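Local coordinates for protein sifA (Salmonella typhimurium, PDB 3CXB), which is a secreted effector that interacts with host PLEKHM2 (SKIP) and is required for endosomal tubulation and the formation of Salmonella-induced filaments, at residues A[53-65]-A[119-133]. Residues are numbered along the deposited sequence; the frame is centred on the assembly and turned at random.
Sequences MLFAERAPTRERL and FSCEVMGNLYFLMKD
M53 and L54, at the end of helix 42-54, converge on the sulfur of C121. M53 arrives through its terminal CE, while L54 splits its branches: CD1 meets V123 CG2 tip to tip at 3.5 Å, and CD2 packs against C121 SG and F129 CE1. The next residue, F55, crosses Y128 at about a right angle; their ring planes stand at 75° with centroids 5.6 Å apart, an oblique aromatic pair. A59 then sets its methyl over one face of F129, CB lying 4.2 Å from the ring centroid in a CH-pi contact, while C121 CB lies against the opposite face, toward the rim. Y128 and F129 both facing C121 form a classic beta bulge that turns both aromatic side chains toward residues 53-65. P60 packs its CD against F129 CZ. R62 has two roles. Its CB sits over F119, 3.7 Å from the ring centroid. With chi3 bent to 71°, its guanidinium grips D133 side-on, R62 NE to D133 OD2 at 2.7 Å and R62 NH2 to D133 OD1 at 2.8 Å. Guanidinium and carboxylate planes are 15° apart, nearly coplanar. A water adds a second tie between D133 OD2 and the backbone N of R62, and N115 O gives R62 NH1 its own partner. L65 CD1 lies 3.7 Å from F119 CD1, the side chains running in opposite directions. The connection between helices 42-54 and 62-75 thus lies across the edge hairpin of the five-stranded antiparallel sheet; M53 and L65 reach on to strand 108-114, F55 stacks on W27, and helix 25-34 also touches Y128 through W26.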
ATOM      1  N   MET A  53      -2.953 -16.929  -1.994  1.00 37.30           N
ATOM      2  CA  MET A  53      -3.076 -16.236  -3.258  1.00 38.65           C
ATOM      3  C   MET A  53      -3.946 -16.851  -4.305  1.00 37.62           C
ATOM      4  O   MET A  53      -4.677 -16.146  -4.990  1.00 38.16           O
ATOM      5  CB  MET A  53      -1.698 -16.008  -3.873  1.00 38.10           C
ATOM      6  CG  MET A  53      -1.752 -15.344  -5.237  1.00 37.61           C
ATOM      7  SD  MET A  53      -0.117 -15.194  -5.942  1.00 40.24           S
ATOM      8  CE  MET A  53      -0.374 -15.820  -7.553  1.00 42.18           C
ATOM      9  N   LEU A  54      -3.887 -18.161  -4.441  1.00 38.93           N
ATOM     10  CA  LEU A  54      -4.661 -18.780  -5.493  1.00 40.30           C
ATOM     11  C   LEU A  54      -5.518 -19.936  -5.087  1.00 42.80           C
ATOM     12  O   LEU A  54      -6.380 -20.336  -5.856  1.00 44.10           O
ATOM     13  CB  LEU A  54      -3.734 -19.258  -6.605  1.00 36.71           C
ATOM     14  CG  LEU A  54      -2.775 -18.238  -7.202  1.00 35.96           C
ATOM     15  CD1 LEU A  54      -1.522 -18.958  -7.663  1.00 35.84           C
ATOM     16  CD2 LEU A  54      -3.454 -17.504  -8.348  1.00 32.84           C
ATOM     17  N   PHE A  55      -5.310 -20.486  -3.900  1.00 45.69           N
ATOM     18  CA  PHE A  55      -6.111 -21.648  -3.539  1.00 49.03           C
ATOM     19  C   PHE A  55      -6.828 -21.576  -2.214  1.00 50.69           C
ATOM     20  O   PHE A  55      -6.940 -22.583  -1.525  1.00 51.47           O
ATOM     21  CB  PHE A  55      -5.242 -22.913  -3.584  1.00 51.17           C
ATOM     22  CG  PHE A  55      -4.277 -22.950  -4.746  1.00 54.50           C
ATOM     23  CD1 PHE A  55      -2.982 -22.443  -4.610  1.00 56.66           C
ATOM     24  CD2 PHE A  55      -4.663 -23.461  -5.982  1.00 54.93           C
ATOM     25  CE1 PHE A  55      -2.082 -22.445  -5.691  1.00 57.40           C
ATOM     26  CE2 PHE A  55      -3.776 -23.466  -7.066  1.00 56.43           C
ATOM     27  CZ  PHE A  55      -2.482 -22.956  -6.917  1.00 57.57           C
ATOM     28  N   ALA A  56      -7.317 -20.393  -1.854  1.00 52.20           N
ATOM     29  CA  ALA A  56      -8.051 -20.226  -0.600  1.00 53.83           C
ATOM     30  C   ALA A  56      -9.534 -20.117  -0.894  1.00 55.40           C
ATOM     31  O   ALA A  56      -9.953 -20.277  -2.037  1.00 57.28           O
ATOM     32  CB  ALA A  56      -7.586 -18.992   0.134  1.00 51.66           C
ATOM     33  N   GLU A  57     -10.326 -19.829   0.134  1.00 59.52           N
ATOM     34  CA  GLU A  57     -11.773 -19.730  -0.039  1.00 63.80           C
ATOM     35  C   GLU A  57     -12.140 -18.622  -1.014  1.00 63.09           C
ATOM     36  O   GLU A  57     -13.198 -18.657  -1.649  1.00 62.32           O
ATOM     37  CB  GLU A  57     -12.473 -19.501   1.306  1.00 69.00           C
ATOM     38  CG  GLU A  57     -13.949 -19.925   1.299  1.00 77.18           C
ATOM     39  CD  GLU A  57     -14.677 -19.629   2.604  1.00 80.77           C
ATOM     40  OE1 GLU A  57     -15.805 -20.133   2.781  1.00 83.31           O
ATOM     41  OE2 GLU A  57     -14.129 -18.889   3.449  1.00 84.93           O
ATOM     42  N   ARG A  58     -11.260 -17.636  -1.131  1.00 62.29           N
ATOM     43  CA  ARG A  58     -11.498 -16.545  -2.052  1.00 61.31           C
ATOM     44  C   ARG A  58     -10.225 -15.834  -2.478  1.00 54.15           C
ATOM     45  O   ARG A  58      -9.184 -15.944  -1.842  1.00 51.08           O
ATOM     46  CB  ARG A  58     -12.509 -15.545  -1.470  1.00 71.46           C
ATOM     47  CG  ARG A  58     -12.086 -14.747  -0.259  1.00 83.89           C
ATOM     48  CD  ARG A  58     -13.284 -13.939   0.213  1.00 97.21           C
ATOM     49  NE  ARG A  58     -12.934 -12.963   1.236  1.00111.39           N
ATOM     50  CZ  ARG A  58     -13.810 -12.141   1.803  1.00118.78           C
ATOM     51  NH1 ARG A  58     -13.414 -11.277   2.730  1.00122.66           N
ATOM     52  NH2 ARG A  58     -15.086 -12.188   1.438  1.00123.62           N
ATOM     53  N   ALA A  59     -10.328 -15.124  -3.592  1.00 47.59           N
ATOM     54  CA  ALA A  59      -9.208 -14.400  -4.147  1.00 39.69           C
ATOM     55  C   ALA A  59      -8.823 -13.206  -3.288  1.00 36.42           C
ATOM     56  O   ALA A  59      -9.663 -12.577  -2.645  1.00 33.50           O
ATOM     57  CB  ALA A  59      -9.544 -13.942  -5.551  1.00 38.34           C
ATOM     58  N   PRO A  60      -7.539 -12.866  -3.290  1.00 34.09           N
ATOM     59  CA  PRO A  60      -7.031 -11.739  -2.513  1.00 32.63           C
ATOM     60  C   PRO A  60      -7.380 -10.408  -3.162  1.00 33.11           C
ATOM     61  O   PRO A  60      -7.738 -10.344  -4.339  1.00 30.72           O
ATOM     62  CB  PRO A  60      -5.535 -11.964  -2.541  1.00 34.81           C
ATOM     63  CG  PRO A  60      -5.343 -12.467  -3.989  1.00 35.65           C
ATOM     64  CD  PRO A  60      -6.479 -13.474  -4.114  1.00 32.59           C
ATOM     65  N   THR A  61      -7.252  -9.352  -2.375  1.00 35.44           N
ATOM     66  CA  THR A  61      -7.500  -8.003  -2.842  1.00 40.35           C
ATOM     67  C   THR A  61      -6.349  -7.713  -3.781  1.00 42.55           C
ATOM     68  O   THR A  61      -5.332  -8.416  -3.739  1.00 42.50           O
ATOM     69  CB  THR A  61      -7.440  -7.032  -1.667  1.00 42.95           C
ATOM     70  OG1 THR A  61      -8.461  -7.397  -0.729  1.00 42.74           O
ATOM     71  CG2 THR A  61      -7.670  -5.585  -2.133  1.00 48.11           C
ATOM     72  N   ARG A  62      -6.467  -6.716  -4.643  1.00 41.93           N
ATOM     73  CA  ARG A  62      -5.323  -6.464  -5.503  1.00 42.28           C
ATOM     74  C   ARG A  62      -4.142  -6.009  -4.636  1.00 41.38           C
ATOM     75  O   ARG A  62      -3.004  -6.449  -4.837  1.00 43.17           O
ATOM     76  CB  ARG A  62      -5.632  -5.421  -6.585  1.00 42.52           C
ATOM     77  CG  ARG A  62      -5.813  -4.002  -6.120  1.00 43.30           C
ATOM     78  CD  ARG A  62      -5.659  -3.051  -7.302  1.00 45.57           C
ATOM     79  NE  ARG A  62      -6.784  -3.115  -8.231  1.00 45.81           N
ATOM     80  CZ  ARG A  62      -6.727  -2.763  -9.514  1.00 45.51           C
ATOM     81  NH1 ARG A  62      -5.589  -2.325 -10.041  1.00 44.36           N
ATOM     82  NH2 ARG A  62      -7.820  -2.839 -10.267  1.00 44.96           N
ATOM     83  N   GLU A  63      -4.400  -5.155  -3.650  1.00 38.93           N
ATOM     84  CA  GLU A  63      -3.304  -4.701  -2.824  1.00 37.91           C
ATOM     85  C   GLU A  63      -2.635  -5.907  -2.189  1.00 35.13           C
ATOM     86  O   GLU A  63      -1.416  -6.056  -2.266  1.00 36.59           O
ATOM     87  CB  GLU A  63      -3.795  -3.725  -1.765  1.00 41.85           C
ATOM     88  CG  GLU A  63      -2.709  -3.161  -0.842  1.00 50.08           C
ATOM     89  CD  GLU A  63      -1.670  -2.270  -1.546  1.00 54.42           C
ATOM     90  OE1 GLU A  63      -1.250  -1.253  -0.940  1.00 53.38           O
ATOM     91  OE2 GLU A  63      -1.255  -2.589  -2.688  1.00 57.18           O
ATOM     92  N   ARG A  64      -3.427  -6.796  -1.597  1.00 33.58           N
ATOM     93  CA  ARG A  64      -2.869  -7.992  -0.953  1.00 30.90           C
ATOM     94  C   ARG A  64      -2.178  -8.876  -2.003  1.00 29.31           C
ATOM     95  O   ARG A  64      -1.224  -9.609  -1.701  1.00 22.67           O
ATOM     96  CB  ARG A  64      -3.979  -8.756  -0.235  1.00 28.82           C
ATOM     97  CG  ARG A  64      -3.545 -10.043   0.445  1.00 24.97           C
ATOM     98  CD  ARG A  64      -2.452  -9.794   1.459  1.00 25.37           C
ATOM     99  NE  ARG A  64      -1.952 -11.043   2.036  1.00 22.91           N
ATOM    100  CZ  ARG A  64      -0.728 -11.188   2.535  1.00 21.25           C
ATOM    101  NH1 ARG A  64      -0.348 -12.354   3.044  1.00  9.61           N
ATOM    102  NH2 ARG A  64       0.117 -10.162   2.512  1.00 21.27           N
ATOM    103  N   LEU A  65      -2.672  -8.805  -3.238  1.00 28.02           N
ATOM    104  CA  LEU A  65      -2.073  -9.552  -4.338  1.00 27.14           C
ATOM    105  C   LEU A  65      -0.631  -9.094  -4.508  1.00 24.55           C
ATOM    106  O   LEU A  65       0.281  -9.914  -4.496  1.00 25.34           O
ATOM    107  CB  LEU A  65      -2.793  -9.282  -5.660  1.00 23.06           C
ATOM    108  CG  LEU A  65      -2.907 -10.463  -6.633  1.00 21.89           C
ATOM    109  CD1 LEU A  65      -3.419  -9.967  -7.943  1.00 21.31           C
ATOM    110  CD2 LEU A  65      -1.609 -11.158  -6.819  1.00 20.54           C
ATOM    111  N   PHE A 119      -8.046  -7.123 -12.176  1.00 36.95           N
ATOM    112  CA  PHE A 119      -6.721  -7.679 -12.051  1.00 35.32           C
ATOM    113  C   PHE A 119      -6.882  -9.181 -12.186  1.00 35.75           C
ATOM    114  O   PHE A 119      -7.887  -9.748 -11.740  1.00 37.69           O
ATOM    115  CB  PHE A 119      -6.106  -7.285 -10.716  1.00 32.48           C
ATOM    116  CG  PHE A 119      -6.951  -7.604  -9.531  1.00 27.41           C
ATOM    117  CD1 PHE A 119      -6.848  -8.839  -8.906  1.00 26.35           C
ATOM    118  CD2 PHE A 119      -7.795  -6.645  -8.990  1.00 27.21           C
ATOM    119  CE1 PHE A 119      -7.573  -9.127  -7.733  1.00 23.72           C
ATOM    120  CE2 PHE A 119      -8.521  -6.922  -7.826  1.00 27.43           C
ATOM    121  CZ  PHE A 119      -8.402  -8.181  -7.194  1.00 23.75           C
ATOM    122  N   SER A 120      -5.920  -9.825 -12.830  1.00 34.95           N
ATOM    123  CA  SER A 120      -5.994 -11.258 -13.042  1.00 36.23           C
ATOM    124  C   SER A 120      -4.707 -11.951 -12.673  1.00 38.69           C
ATOM    125  O   SER A 120      -3.694 -11.309 -12.402  1.00 40.15           O
ATOM    126  CB  SER A 120      -6.306 -11.540 -14.504  1.00 36.57           C
ATOM    127  OG  SER A 120      -5.459 -10.771 -15.344  1.00 38.03           O
ATOM    128  N   CYS A 121      -4.744 -13.275 -12.679  1.00 38.78           N
ATOM    129  CA  CYS A 121      -3.568 -14.049 -12.363  1.00 40.51           C
ATOM    130  C   CYS A 121      -3.583 -15.347 -13.140  1.00 44.48           C
ATOM    131  O   CYS A 121      -4.613 -16.027 -13.188  1.00 45.62           O
ATOM    132  CB  CYS A 121      -3.513 -14.357 -10.868  1.00 40.75           C
ATOM    133  SG  CYS A 121      -1.987 -15.219 -10.391  1.00 36.36           S
ATOM    134  N   GLU A 122      -2.447 -15.686 -13.747  1.00 46.80           N
ATOM    135  CA  GLU A 122      -2.296 -16.931 -14.504  1.00 51.35           C
ATOM    136  C   GLU A 122      -1.254 -17.836 -13.836  1.00 50.47           C
ATOM    137  O   GLU A 122      -0.277 -17.360 -13.258  1.00 50.73           O
ATOM    138  CB  GLU A 122      -1.897 -16.638 -15.947  1.00 57.28           C
ATOM    139  CG  GLU A 122      -2.982 -15.950 -16.746  1.00 65.55           C
ATOM    140  CD  GLU A 122      -2.517 -15.543 -18.122  1.00 71.62           C
ATOM    141  OE1 GLU A 122      -2.161 -16.430 -18.936  1.00 74.02           O
ATOM    142  OE2 GLU A 122      -2.505 -14.322 -18.387  1.00 76.98           O
ATOM    143  N   VAL A 123      -1.477 -19.141 -13.896  1.00 50.19           N
ATOM    144  CA  VAL A 123      -0.567 -20.093 -13.286  1.00 51.37           C
ATOM    145  C   VAL A 123      -0.174 -21.097 -14.336  1.00 54.10           C
ATOM    146  O   VAL A 123      -0.982 -21.946 -14.717  1.00 55.52           O
ATOM    147  CB  VAL A 123      -1.228 -20.861 -12.137  1.00 50.10           C
ATOM    148  CG1 VAL A 123      -0.262 -21.908 -11.613  1.00 47.58           C
ATOM    149  CG2 VAL A 123      -1.633 -19.905 -11.023  1.00 48.72           C
ATOM    150  N   MET A 124       1.074 -20.997 -14.791  1.00 57.13           N
ATOM    151  CA  MET A 124       1.609 -21.882 -15.825  1.00 57.36           C
ATOM    152  C   MET A 124       0.904 -21.609 -17.140  1.00 55.65           C
ATOM    153  O   MET A 124       0.887 -22.452 -18.031  1.00 55.88           O
ATOM    154  CB  MET A 124       1.425 -23.357 -15.437  1.00 60.53           C
ATOM    155  CG  MET A 124       2.100 -23.778 -14.117  1.00 64.47           C
ATOM    156  SD  MET A 124       3.833 -23.262 -13.985  1.00 66.10           S
ATOM    157  CE  MET A 124       4.493 -24.028 -15.493  1.00 69.71           C
ATOM    158  N   GLY A 125       0.314 -20.422 -17.244  1.00 56.13           N
ATOM    159  CA  GLY A 125      -0.389 -20.028 -18.450  1.00 53.40           C
ATOM    160  C   GLY A 125      -1.889 -20.163 -18.304  1.00 52.92           C
ATOM    161  O   GLY A 125      -2.618 -19.779 -19.204  1.00 55.58           O
ATOM    162  N   ASN A 126      -2.353 -20.700 -17.178  1.00 49.44           N
ATOM    163  CA  ASN A 126      -3.789 -20.890 -16.940  1.00 46.60           C
ATOM    164  C   ASN A 126      -4.423 -19.696 -16.230  1.00 44.60           C
ATOM    165  O   ASN A 126      -3.902 -19.208 -15.233  1.00 44.13           O
ATOM    166  CB  ASN A 126      -3.991 -22.146 -16.108  1.00 45.81           C
ATOM    167  CG  ASN A 126      -3.310 -23.340 -16.720  1.00 46.04           C
ATOM    168  OD1 ASN A 126      -3.725 -23.823 -17.774  1.00 43.35           O
ATOM    169  ND2 ASN A 126      -2.238 -23.809 -16.082  1.00 46.14           N
ATOM    170  N   LEU A 127      -5.554 -19.220 -16.729  1.00 41.43           N
ATOM    171  CA  LEU A 127      -6.188 -18.070 -16.100  1.00 39.59           C
ATOM    172  C   LEU A 127      -6.814 -18.573 -14.827  1.00 39.15           C
ATOM    173  O   LEU A 127      -7.693 -19.423 -14.882  1.00 42.24           O
ATOM    174  CB  LEU A 127      -7.240 -17.492 -17.033  1.00 36.80           C
ATOM    175  CG  LEU A 127      -8.228 -16.486 -16.465  1.00 37.17           C
ATOM    176  CD1 LEU A 127      -7.497 -15.316 -15.856  1.00 36.67           C
ATOM    177  CD2 LEU A 127      -9.162 -16.036 -17.576  1.00 35.41           C
ATOM    178  N   TYR A 128      -6.361 -18.097 -13.672  1.00 37.09           N
ATOM    179  CA  TYR A 128      -6.953 -18.599 -12.436  1.00 36.26           C
ATOM    180  C   TYR A 128      -8.049 -17.709 -11.905  1.00 34.02           C
ATOM    181  O   TYR A 128      -8.887 -18.158 -11.128  1.00 33.21           O
ATOM    182  CB  TYR A 128      -5.891 -18.821 -11.345  1.00 38.49           C
ATOM    183  CG  TYR A 128      -5.617 -20.291 -11.046  1.00 38.92           C
ATOM    184  CD1 TYR A 128      -6.185 -20.918  -9.932  1.00 39.08           C
ATOM    185  CD2 TYR A 128      -4.876 -21.074 -11.939  1.00 38.49           C
ATOM    186  CE1 TYR A 128      -6.026 -22.305  -9.727  1.00 40.54           C
ATOM    187  CE2 TYR A 128      -4.717 -22.442 -11.745  1.00 38.29           C
ATOM    188  CZ  TYR A 128      -5.292 -23.056 -10.649  1.00 40.21           C
ATOM    189  OH  TYR A 128      -5.148 -24.416 -10.512  1.00 39.70           O
ATOM    190  N   PHE A 129      -8.024 -16.440 -12.285  1.00 32.45           N
ATOM    191  CA  PHE A 129      -9.072 -15.526 -11.856  1.00 30.90           C
ATOM    192  C   PHE A 129      -8.960 -14.123 -12.400  1.00 31.38           C
ATOM    193  O   PHE A 129      -7.869 -13.633 -12.682  1.00 31.96           O
ATOM    194  CB  PHE A 129      -9.185 -15.464 -10.319  1.00 27.52           C
ATOM    195  CG  PHE A 129      -8.024 -14.817  -9.622  1.00 26.34           C
ATOM    196  CD1 PHE A 129      -7.278 -15.543  -8.687  1.00 27.09           C
ATOM    197  CD2 PHE A 129      -7.696 -13.479  -9.843  1.00 27.76           C
ATOM    198  CE1 PHE A 129      -6.224 -14.952  -7.981  1.00 25.56           C
ATOM    199  CE2 PHE A 129      -6.644 -12.879  -9.143  1.00 26.90           C
ATOM    200  CZ  PHE A 129      -5.906 -13.622  -8.208  1.00 26.69           C
ATOM    201  N   LEU A 130     -10.111 -13.490 -12.564  1.00 30.00           N
ATOM    202  CA  LEU A 130     -10.169 -12.124 -13.010  1.00 30.95           C
ATOM    203  C   LEU A 130     -11.176 -11.520 -12.044  1.00 33.35           C
ATOM    204  O   LEU A 130     -12.344 -11.898 -12.032  1.00 33.16           O
ATOM    205  CB  LEU A 130     -10.659 -12.051 -14.445  1.00 30.49           C
ATOM    206  CG  LEU A 130     -10.422 -10.661 -15.044  1.00 32.83           C
ATOM    207  CD1 LEU A 130     -10.519 -10.762 -16.544  1.00 34.67           C
ATOM    208  CD2 LEU A 130     -11.448  -9.658 -14.519  1.00 32.84           C
ATOM    209  N   MET A 131     -10.700 -10.616 -11.195  1.00 34.96           N
ATOM    210  CA  MET A 131     -11.558  -9.969 -10.209  1.00 35.36           C
ATOM    211  C   MET A 131     -11.807  -8.528 -10.619  1.00 35.50           C
ATOM    212  O   MET A 131     -11.047  -7.941 -11.401  1.00 39.48           O
ATOM    213  CB  MET A 131     -10.893 -10.004  -8.825  1.00 32.90           C
ATOM    214  CG  MET A 131     -10.588 -11.390  -8.308  1.00 31.94           C
ATOM    215  SD  MET A 131     -12.101 -12.332  -8.075  1.00 35.56           S
ATOM    216  CE  MET A 131     -12.826 -11.468  -6.615  1.00 30.58           C
ATOM    217  N   LYS A 132     -12.881  -7.950 -10.114  1.00 34.02           N
ATOM    218  CA  LYS A 132     -13.161  -6.571 -10.430  1.00 33.78           C
ATOM    219  C   LYS A 132     -13.339  -5.824  -9.137  1.00 34.56           C
ATOM    220  O   LYS A 132     -14.268  -6.099  -8.397  1.00 35.51           O
ATOM    221  CB  LYS A 132     -14.424  -6.450 -11.267  1.00 28.51           C
ATOM    222  CG  LYS A 132     -14.950  -5.033 -11.310  1.00 25.95           C
ATOM    223  CD  LYS A 132     -15.904  -4.808 -12.453  1.00 25.81           C
ATOM    224  CE  LYS A 132     -15.181  -4.850 -13.782  1.00 26.35           C
ATOM    225  NZ  LYS A 132     -16.065  -4.328 -14.884  1.00 35.50           N
ATOM    226  N   ASP A 133     -12.445  -4.894  -8.842  1.00 38.03           N
ATOM    227  CA  ASP A 133     -12.587  -4.134  -7.614  1.00 41.02           C
ATOM    228  C   ASP A 133     -13.013  -2.723  -7.971  1.00 44.26           C
ATOM    229  O   ASP A 133     -13.234  -2.411  -9.135  1.00 46.01           O
ATOM    230  CB  ASP A 133     -11.291  -4.170  -6.794  1.00 39.08           C
ATOM    231  CG  ASP A 133     -10.093  -3.632  -7.542  1.00 38.70           C
ATOM    232  OD1 ASP A 133     -10.122  -3.613  -8.788  1.00 39.10           O
ATOM    233  OD2 ASP A 133      -9.108  -3.239  -6.869  1.00 40.65           O
TER
HETATM  234  O   HOH W   1      -9.180  -4.979  -4.806  1.00 60.22           O